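Local structure of SusD homolog (Bacteroides thetaiotaomicron, 3EHM) at residues P155-Q160 with N497-M502; T137-P142 with E487-A492. The protein probably binds mucin O-glycans at the cell surface as a SusD-family lipoprotein, helping this gut bacterium to use them. All coordinates share one frame; numbering follows the deposited sequence.

Contact 1: residues P155-Q160 with N497-M502; sequences PKFDSQ and NSNPNM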
loop_
_atom_site.group_PDB
_atom_site.type_symbol
_atom_site.label_atom_id
_atom_site.label_comp_id
_atom_site.label_asym_id
_atom_site.label_seq_id
_atom_site.Cartn_x
_atom_site.Cartn_y
_atom_site.Cartn_z
ATOM N N PRO A 155 -2.598 25.590 8.066
ATOM C CA PRO A 155 -2.683 24.344 8.835
ATOM C C PRO A 155 -1.426 23.962 9.611
ATOM O O PRO A 155 -0.317 23.994 9.080
ATOM C CB PRO A 155 -3.032 23.311 7.768
ATOM C CG PRO A 155 -3.892 24.090 6.837
ATOM C CD PRO A 155 -3.130 25.393 6.705
ATOM N N LYS A 156 -1.618 23.598 10.875
ATOM C CA LYS A 156 -0.528 23.174 11.747
ATOM C C LYS A 156 -0.306 21.678 11.510
ATOM O O LYS A 156 -1.266 20.916 11.417
ATOM C CB LYS A 156 -0.917 23.415 13.209
ATOM C CG LYS A 156 0.082 22.909 14.245
ATOM C CD LYS A 156 1.288 23.826 14.382
ATOM C CE LYS A 156 2.150 23.412 15.573
ATOM N NZ LYS A 156 3.319 24.313 15.773
ATOM N N PHE A 157 0.954 21.261 11.407
ATOM C CA PHE A 157 1.274 19.852 11.186
ATOM C C PHE A 157 1.580 19.124 12.492
ATOM O O PHE A 157 2.058 19.729 13.455
ATOM C CB PHE A 157 2.474 19.714 10.245
ATOM C CG PHE A 157 2.143 19.928 8.793
ATOM C CD1 PHE A 157 1.616 21.139 8.353
ATOM C CD2 PHE A 157 2.377 18.920 7.861
ATOM C CE1 PHE A 157 1.328 21.346 6.999
ATOM C CE2 PHE A 157 2.092 19.117 6.506
ATOM C CZ PHE A 157 1.567 20.335 6.075
ATOM N N ASP A 158 1.296 17.824 12.514
ATOM C CA ASP A 158 1.542 16.980 13.682
ATOM C C ASP A 158 2.725 16.069 13.377
ATOM O O ASP A 158 2.924 15.680 12.227
ATOM C CB ASP A 158 0.334 16.084 13.970
ATOM C CG ASP A 158 -0.925 16.867 14.291
ATOM O OD1 ASP A 158 -0.976 17.506 15.362
ATOM O OD2 ASP A 158 -1.868 16.836 13.469
ATOM N N SER A 159 3.506 15.724 14.397
ATOM C CA SER A 159 4.626 14.812 14.186
ATOM C C SER A 159 3.958 13.490 13.828
ATOM O O SER A 159 2.807 13.259 14.198
ATOM C CB SER A 159 5.444 14.642 15.469
ATOM O OG SER A 159 4.699 13.944 16.453
ATOM N N GLN A 160 4.656 12.621 13.108
ATOM C CA GLN A 160 4.060 11.345 12.733
ATOM C C GLN A 160 3.610 10.533 13.949
ATOM O O GLN A 160 2.589 9.841 13.898
ATOM C CB GLN A 160 5.039 10.531 11.887
ATOM C CG GLN A 160 4.506 9.176 11.464
ATOM C CD GLN A 160 5.289 8.588 10.307
ATOM O OE1 GLN A 160 6.519 8.546 10.335
ATOM N NE2 GLN A 160 4.578 8.129 9.284
ATOM N N ASN A 497 6.302 28.188 1.241
ATOM C CA ASN A 497 6.022 29.605 1.026
ATOM C C ASN A 497 4.558 29.962 1.281
ATOM O O ASN A 497 4.241 31.105 1.608
ATOM C CB ASN A 497 6.391 29.990 -0.409
ATOM C CG ASN A 497 7.874 29.853 -0.685
ATOM O OD1 ASN A 497 8.288 29.644 -1.829
ATOM N ND2 ASN A 497 8.686 29.984 0.358
ATOM N N SER A 498 3.671 28.983 1.136
ATOM C CA SER A 498 2.240 29.216 1.325
ATOM C C SER A 498 1.706 28.873 2.717
ATOM O O SER A 498 0.553 29.164 3.032
ATOM C CB SER A 498 1.449 28.436 0.271
ATOM O OG SER A 498 1.835 28.817 -1.040
ATOM N N ASN A 499 2.537 28.246 3.543
ATOM C CA ASN A 499 2.136 27.872 4.898
ATOM C C ASN A 499 3.332 27.969 5.843
ATOM O O ASN A 499 4.188 27.081 5.869
ATOM C CB ASN A 499 1.596 26.443 4.917
ATOM C CG ASN A 499 1.110 26.020 6.293
ATOM O OD1 ASN A 499 1.444 26.641 7.302
ATOM N ND2 ASN A 499 0.326 24.952 6.338
ATOM N N PRO A 500 3.403 29.047 6.639
ATOM C CA PRO A 500 4.512 29.233 7.580
ATOM C C PRO A 500 4.652 28.173 8.675
ATOM O O PRO A 500 5.668 28.126 9.364
ATOM C CB PRO A 500 4.258 30.637 8.142
ATOM C CG PRO A 500 2.771 30.780 8.051
ATOM C CD PRO A 500 2.478 30.195 6.688
ATOM N N ASN A 501 3.644 27.323 8.848
ATOM C CA ASN A 501 3.742 26.285 9.870
ATOM C C ASN A 501 4.551 25.093 9.376
ATOM O O ASN A 501 4.919 24.213 10.157
ATOM C CB ASN A 501 2.354 25.818 10.315
ATOM C CG ASN A 501 1.776 26.684 11.419
ATOM O OD1 ASN A 501 2.442 26.955 12.417
ATOM N ND2 ASN A 501 0.532 27.114 11.250
HETATM N N MSE A 502 4.836 25.068 8.079
HETATM C CA MSE A 502 5.605 23.974 7.501
HETATM C C MSE A 502 7.090 24.078 7.816
HETATM O O MSE A 502 7.822 23.099 7.698
HETATM C CB MSE A 502 5.394 23.921 5.986
HETATM C CG MSE A 502 3.985 23.493 5.598
HETATM SE SE MSE A 502 3.771 23.183 3.708
HETATM C CE MSE A 502 4.355 21.336 3.670
HETATM O O HOH W 1 4.728 26.176 13.417
HETATM O O HOH W 2 3.191 22.876 11.829
#

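Contact 2: residues T137-P142 with E487-A492; sequences TDVFGP and ERFRFA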
loop_
_atom_site.group_PDB
_atom_site.type_symbol
_atom_site.label_atom_id
_atom_site.label_comp_id
_atom_site.label_asym_id
_atom_site.label_seq_id
_atom_site.Cartn_x
_atom_site.Cartn_y
_atom_site.Cartn_z
ATOM N N THR A 137 0.383 10.011 5.858
ATOM C CA THR A 137 1.453 10.073 6.843
ATOM C C THR A 137 2.529 9.026 6.575
ATOM O O THR A 137 3.713 9.275 6.785
ATOM C CB THR A 137 0.927 9.898 8.276
ATOM O OG1 THR A 137 2.029 9.958 9.190
ATOM C CG2 THR A 137 0.209 8.569 8.434
ATOM N N ASP A 138 2.125 7.857 6.096
ATOM C CA ASP A 138 3.096 6.804 5.810
ATOM C C ASP A 138 3.961 7.145 4.606
ATOM O O ASP A 138 5.028 6.561 4.414
ATOM C CB ASP A 138 2.389 5.465 5.594
ATOM C CG ASP A 138 1.803 4.911 6.878
ATOM O OD1 ASP A 138 2.189 5.409 7.960
ATOM O OD2 ASP A 138 0.971 3.980 6.813
ATOM N N VAL A 139 3.502 8.097 3.799
ATOM C CA VAL A 139 4.255 8.518 2.631
ATOM C C VAL A 139 5.115 9.757 2.918
ATOM O O VAL A 139 6.278 9.793 2.533
ATOM C CB VAL A 139 3.311 8.818 1.442
ATOM C CG1 VAL A 139 4.054 9.586 0.357
ATOM C CG2 VAL A 139 2.774 7.509 0.875
ATOM N N PHE A 140 4.550 10.755 3.599
ATOM C CA PHE A 140 5.282 11.994 3.904
ATOM C C PHE A 140 5.829 12.105 5.328
ATOM O O PHE A 140 6.836 12.785 5.562
ATOM C CB PHE A 140 4.399 13.227 3.671
ATOM C CG PHE A 140 4.004 13.455 2.238
ATOM C CD1 PHE A 140 2.793 12.977 1.754
ATOM C CD2 PHE A 140 4.827 14.183 1.381
ATOM C CE1 PHE A 140 2.399 13.219 0.440
ATOM C CE2 PHE A 140 4.443 14.431 0.061
ATOM C CZ PHE A 140 3.224 13.947 -0.410
ATOM N N GLY A 141 5.156 11.459 6.276
ATOM C CA GLY A 141 5.562 11.549 7.668
ATOM C C GLY A 141 4.592 12.473 8.394
ATOM O O GLY A 141 3.454 12.084 8.654
ATOM N N PRO A 142 5.005 13.707 8.732
ATOM C CA PRO A 142 4.133 14.662 9.427
ATOM C C PRO A 142 3.027 15.152 8.495
ATOM O O PRO A 142 3.272 15.378 7.316
ATOM C CB PRO A 142 5.078 15.812 9.788
ATOM C CG PRO A 142 6.451 15.194 9.732
ATOM C CD PRO A 142 6.357 14.263 8.564
ATOM N N GLU A 487 12.862 6.432 1.420
ATOM C CA GLU A 487 12.308 6.232 2.757
ATOM C C GLU A 487 10.993 7.004 2.910
ATOM O O GLU A 487 10.200 6.735 3.815
ATOM C CB GLU A 487 13.295 6.717 3.828
ATOM C CG GLU A 487 14.602 5.930 3.937
ATOM C CD GLU A 487 14.417 4.512 4.456
ATOM O OE1 GLU A 487 13.368 4.222 5.076
ATOM O OE2 GLU A 487 15.336 3.686 4.256
ATOM N N ARG A 488 10.764 7.962 2.016
ATOM C CA ARG A 488 9.557 8.787 2.073
ATOM C C ARG A 488 9.545 9.761 0.909
ATOM O O ARG A 488 10.561 9.950 0.245
ATOM C CB ARG A 488 9.549 9.609 3.369
ATOM C CG ARG A 488 10.714 10.618 3.459
ATOM C CD ARG A 488 10.698 11.438 4.755
ATOM N NE ARG A 488 9.659 12.472 4.777
ATOM C CZ ARG A 488 9.790 13.689 4.253
ATOM N NH1 ARG A 488 10.919 14.048 3.656
ATOM N NH2 ARG A 488 8.788 14.554 4.325
ATOM N N PHE A 489 8.389 10.372 0.667
ATOM C CA PHE A 489 8.264 11.396 -0.360
ATOM C C PHE A 489 8.626 12.663 0.411
ATOM O O PHE A 489 8.517 12.685 1.637
ATOM C CB PHE A 489 6.812 11.529 -0.848
ATOM C CG PHE A 489 6.501 10.756 -2.101
ATOM C CD1 PHE A 489 7.468 9.971 -2.722
ATOM C CD2 PHE A 489 5.225 10.815 -2.662
ATOM C CE1 PHE A 489 7.169 9.253 -3.884
ATOM C CE2 PHE A 489 4.918 10.100 -3.822
ATOM C CZ PHE A 489 5.895 9.319 -4.433
ATOM N N ARG A 490 9.066 13.709 -0.281
ATOM C CA ARG A 490 9.376 14.958 0.405
ATOM C C ARG A 490 8.295 15.944 -0.019
ATOM O O ARG A 490 7.697 15.789 -1.083
ATOM C CB ARG A 490 10.752 15.505 -0.004
ATOM C CG ARG A 490 10.798 16.088 -1.412
ATOM C CD ARG A 490 12.028 16.958 -1.636
ATOM N NE ARG A 490 12.024 17.528 -2.981
ATOM C CZ ARG A 490 12.782 18.546 -3.370
ATOM N NH1 ARG A 490 13.621 19.120 -2.517
ATOM N NH2 ARG A 490 12.689 19.002 -4.615
ATOM N N PHE A 491 8.026 16.940 0.814
ATOM C CA PHE A 491 7.027 17.940 0.464
ATOM C C PHE A 491 7.621 18.835 -0.613
ATOM O O PHE A 491 8.844 18.910 -0.764
ATOM C CB PHE A 491 6.659 18.781 1.687
ATOM C CG PHE A 491 5.906 18.020 2.734
ATOM C CD1 PHE A 491 4.563 17.719 2.558
ATOM C CD2 PHE A 491 6.551 17.563 3.878
ATOM C CE1 PHE A 491 3.870 16.970 3.507
ATOM C CE2 PHE A 491 5.865 16.814 4.833
ATOM C CZ PHE A 491 4.525 16.516 4.644
ATOM N N ALA A 492 6.753 19.494 -1.370
ATOM C CA ALA A 492 7.193 20.403 -2.418
ATOM C C ALA A 492 7.789 21.630 -1.729
ATOM O O ALA A 492 7.121 22.281 -0.929
ATOM C CB ALA A 492 6.003 20.805 -3.287
#

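Contact 1: residues P155-Q160 with N497-M502
An Asx turn at N499 shapes the 497-502 side of this contact, where the turn after helix 495-498 meets the extended loop leading into helix 160-178 of the SusD-like fold. The N499 side chain, with CG anti to the backbone N (chi1 -178°), points at the other segment and divides its amide between two tasks. N499 OD1 accepts a hydrogen bond from N501 N at 2.8 Å, while N499 ND2 donates to P155 O at 3.0 Å along an almost straight line, in the plane of both the amide and the carbonyl, which probably restrains rotation of the amide. N499 ND2 also lies at the edge of the F157 ring, 3.8 Å from F157 CE1, with ring and amide planes 58° apart. Selenomethionine M502 crosses that ring obliquely: M502 CG packs 3.7 Å from F157 CE1, and M502 SE, 5.2 Å from the ring centroid, makes a Met-aromatic contact. I505 and L508 of helix 505-509 also pack on F157. On the more exposed side, K156 NZ pairs with E504, and N501 ND2 bonds to A154 O. A water donates to N501 O and accepts from F157 N, 2.8 Å from each of those two atoms.

Contact 2: residues T137-P142 with E487-A492
Leaving helix 116-140, the chain from V139 to P142 runs at 59° to the irregular chain from R488 to F491, with the CA atoms of F140 and F489 5.2 Å apart. In this helix-terminus contact of the largely helical SusD-like fold, G141 leaves the helix with positive phi (105°), and the final carbonyls are taken up by the incoming segment. F489 N gives a nearly straight bond of 2.9 Å to V139 O, approaching from above the carbonyl plane. F140 O is gripped side-on by R488, whose NE and NH2 each donate at 2.9 Å to F140 O, which lies close to the guanidinium plane; NH2 lies on a lone pair of F140 O, whereas NE sits above the carbonyl plane. R488 gets there with CG in the crowded position between backbone N and carbonyl carbon and a bend at chi3, and its NH1 is held by I514 O. An alanine here would remove both donors to F140 O and would probably leave that buried helix-end carbonyl poorly satisfied and the two segments less firmly joined.

The F140 and F491 rings form an offset stack, centroids 4.8 Å apart and planes 16° from parallel. F489 CB lies over a face of the F140 ring as a CH-pi contact, while the F489 ring runs alongside V139, its CD2 3.5 Å from V139 CG1, and meets F83 edge-to-face. P142 O, buried without a hydrogen-bonding partner, lies in the plane of the F491 ring at its edge, 3.2 Å from F491 CZ.

In the fold
Contacts 1 and 2 join the same two parts of the chain: 137-142 and 155-160 lie on the path from helix 116-140 to helix 160-178, while segment 487-492 precedes helix 495-498 and segment 497-502 takes in the end of that helix and the turn beyond. Their centres are about 13 Å apart, contact 2 being the deeper, about 14 Å from the chain centre against about 25 Å. Packing links them where M502 CE comes within 3.8 Å of F491 CG and F157 CD2 within 3.7 Å of P142 O. Q160 NE2 and T137 OG1, 3.1 Å apart, make a weak hydrogen bond. Helix 505-509 touches both F157 of contact 1 and P142 of contact 2 through I505 and L508.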